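Hypothetical protein MJ0764 (Methanocaldococcus jannaschii, PDB 2B8M) is of unknown function but adopts the double-stranded beta-helix fold of the RmlC-like cupin family. Local coordinates at residues V76-P79 against F80-M84. Residues are numbered along the deposited sequence; the frame is centred on the assembly and turned at random.
Sequences VYVP and FNVKM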
ATOM      1  N   VAL A  76       9.699   0.425  -2.130  1.00 18.02           N
ATOM      2  CA  VAL A  76      10.927   1.062  -1.680  1.00 19.11           C
ATOM      3  C   VAL A  76      10.724   1.663  -0.297  1.00 18.52           C
ATOM      4  O   VAL A  76       9.840   2.510  -0.094  1.00 19.16           O
ATOM      5  CB  VAL A  76      11.407   2.153  -2.657  1.00 20.56           C
ATOM      6  CG1 VAL A  76      12.733   2.785  -2.131  1.00 19.09           C
ATOM      7  CG2 VAL A  76      11.567   1.636  -4.061  1.00 22.81           C
ATOM      8  N   TYR A  77      11.559   1.246   0.649  1.00 19.86           N
ATOM      9  CA  TYR A  77      11.580   1.778   2.006  1.00 21.40           C
ATOM     10  C   TYR A  77      12.476   2.998   2.086  1.00 21.67           C
ATOM     11  O   TYR A  77      13.631   2.940   1.651  1.00 20.44           O
ATOM     12  CB  TYR A  77      12.147   0.742   2.962  1.00 22.61           C
ATOM     13  CG  TYR A  77      12.492   1.260   4.337  1.00 18.75           C
ATOM     14  CD1 TYR A  77      11.525   1.808   5.164  1.00 19.49           C
ATOM     15  CD2 TYR A  77      13.796   1.184   4.807  1.00 22.87           C
ATOM     16  CE1 TYR A  77      11.862   2.244   6.445  1.00 19.28           C
ATOM     17  CE2 TYR A  77      14.139   1.610   6.074  1.00 19.68           C
ATOM     18  CZ  TYR A  77      13.173   2.132   6.891  1.00 18.55           C
ATOM     19  OH  TYR A  77      13.560   2.572   8.139  1.00 22.41           O
ATOM     20  N   VAL A  78      11.960   4.081   2.651  1.00 21.41           N
ATOM     21  CA  VAL A  78      12.789   5.261   2.973  1.00 19.07           C
ATOM     22  C   VAL A  78      12.653   5.467   4.478  1.00 18.13           C
ATOM     23  O   VAL A  78      11.558   5.603   4.980  1.00 20.26           O
ATOM     24  CB  VAL A  78      12.351   6.568   2.263  1.00 19.40           C
ATOM     25  CG1 VAL A  78      13.286   7.706   2.641  1.00 18.41           C
ATOM     26  CG2 VAL A  78      12.305   6.378   0.768  1.00 19.82           C
ATOM     27  N   PRO A  79      13.769   5.483   5.195  1.00 21.20           N
ATOM     28  CA  PRO A  79      13.689   5.731   6.618  1.00 18.36           C
ATOM     29  C   PRO A  79      13.137   7.119   6.963  1.00 18.25           C
ATOM     30  O   PRO A  79      13.206   8.054   6.163  1.00 18.96           O
ATOM     31  CB  PRO A  79      15.157   5.580   7.083  1.00 19.14           C
ATOM     32  CG  PRO A  79      15.851   4.862   5.976  1.00 19.86           C
ATOM     33  CD  PRO A  79      15.145   5.228   4.739  1.00 22.73           C
ATOM     34  N   PHE A  80      12.669   7.225   8.197  1.00 21.17           N
ATOM     35  CA  PHE A  80      12.370   8.476   8.868  1.00 21.27           C
ATOM     36  C   PHE A  80      13.562   9.448   8.888  1.00 23.43           C
ATOM     37  O   PHE A  80      14.717   9.059   9.119  1.00 19.80           O
ATOM     38  CB  PHE A  80      11.878   8.122  10.276  1.00 19.97           C
ATOM     39  CG  PHE A  80      11.693   9.279  11.184  1.00 20.56           C
ATOM     40  CD1 PHE A  80      10.769  10.270  10.894  1.00 17.81           C
ATOM     41  CD2 PHE A  80      12.441   9.384  12.338  1.00 22.91           C
ATOM     42  CE1 PHE A  80      10.587  11.334  11.746  1.00 17.69           C
ATOM     43  CE2 PHE A  80      12.269  10.456  13.204  1.00 25.71           C
ATOM     44  CZ  PHE A  80      11.329  11.438  12.898  1.00 22.13           C
ATOM     45  N   ASN A  81      13.234  10.725   8.660  1.00 21.12           N
ATOM     46  CA  ASN A  81      14.145  11.833   8.741  1.00 20.56           C
ATOM     47  C   ASN A  81      15.214  11.803   7.683  1.00 19.30           C
ATOM     48  O   ASN A  81      16.372  12.120   7.959  1.00 20.53           O
ATOM     49  CB  ASN A  81      14.780  11.897  10.136  1.00 21.06           C
ATOM     50  CG  ASN A  81      14.210  12.993  10.961  1.00 32.81           C
ATOM     51  OD1 ASN A  81      13.797  14.025  10.438  1.00 44.37           O
ATOM     52  ND2 ASN A  81      14.192  12.794  12.279  1.00 45.33           N
ATOM     53  N   VAL A  82      14.807  11.472   6.472  1.00 20.06           N
ATOM     54  CA  VAL A  82      15.689  11.373   5.322  1.00 16.51           C
ATOM     55  C   VAL A  82      15.195  12.357   4.235  1.00 19.08           C
ATOM     56  O   VAL A  82      13.991  12.364   3.881  1.00 18.67           O
ATOM     57  CB  VAL A  82      15.696   9.917   4.760  1.00 20.86           C
ATOM     58  CG1 VAL A  82      16.402   9.825   3.411  1.00 19.45           C
ATOM     59  CG2 VAL A  82      16.351   8.955   5.728  1.00 18.39           C
ATOM     60  N   LYS A  83      16.115  13.137   3.679  1.00 19.94           N
ATOM     61  CA  LYS A  83      15.799  14.068   2.607  1.00 18.83           C
ATOM     62  C   LYS A  83      15.553  13.312   1.329  1.00 19.53           C
ATOM     63  O   LYS A  83      16.421  12.517   0.893  1.00 18.60           O
ATOM     64  CB  LYS A  83      16.927  15.048   2.382  1.00 17.99           C
ATOM     65  CG  LYS A  83      16.589  16.130   1.397  1.00 22.87           C
ATOM     66  CD  LYS A  83      17.495  17.337   1.537  1.00 26.72           C
ATOM     67  CE  LYS A  83      18.966  16.994   1.467  1.00 28.28           C
ATOM     68  NZ  LYS A  83      19.833  18.178   1.484  1.00 34.65           N
HETATM   69  N   MSE A  84      14.373  13.524   0.764  1.00 20.43           N
HETATM   70  CA  MSE A  84      13.982  12.818  -0.440  1.00 20.49           C
HETATM   71  C   MSE A  84      13.337  13.685  -1.500  1.00 19.62           C
HETATM   72  O   MSE A  84      12.714  14.733  -1.229  1.00 20.32           O
HETATM   73  CB  MSE A  84      12.993  11.703  -0.126  1.00 19.96           C
HETATM   74  CG  MSE A  84      11.747  12.195   0.581  1.00 21.06           C
HETATM   75 SE   MSE A  84      10.622  10.728   1.243  0.75 32.22          SE
HETATM   76  CE  MSE A  84      10.219   9.971  -0.401  1.00 26.22           C
TER
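The carbonyl oxygen of P79 accepts a hydrogen bond from the hydroxyl of S45, and V82 CG2 packs against the same P79 O at 3.3 Å. The same hydroxyl accepts a bond from V82 N, so S45 OG bridges the two ends of the turn P79-V82. N81 takes a left-handed backbone (phi 67°, psi 42°), which lets the chain reverse. V82 CG2 also lies 3.8 Å from P79 CB, against the proline ring. The other branch, V82 CG1, stands anti to the backbone N (chi1 170°). It meets V78 CG1 at 3.8 Å. This turn carries the chain from strand 74-78 in one sheet of the cupin barrel to strand 83-87 in the other. V78 and M84 are both buried. M84, present as selenomethionine, brings its SE atom to 4.3 Å from V78 CG1. Both also rest on L62 of strand 57-62. N81 CG lies 3.8 Å above one face of the F80 ring, offset toward the rim, and the F80 side chain also touches L107. I3 of the second subunit packs on P79 and V82.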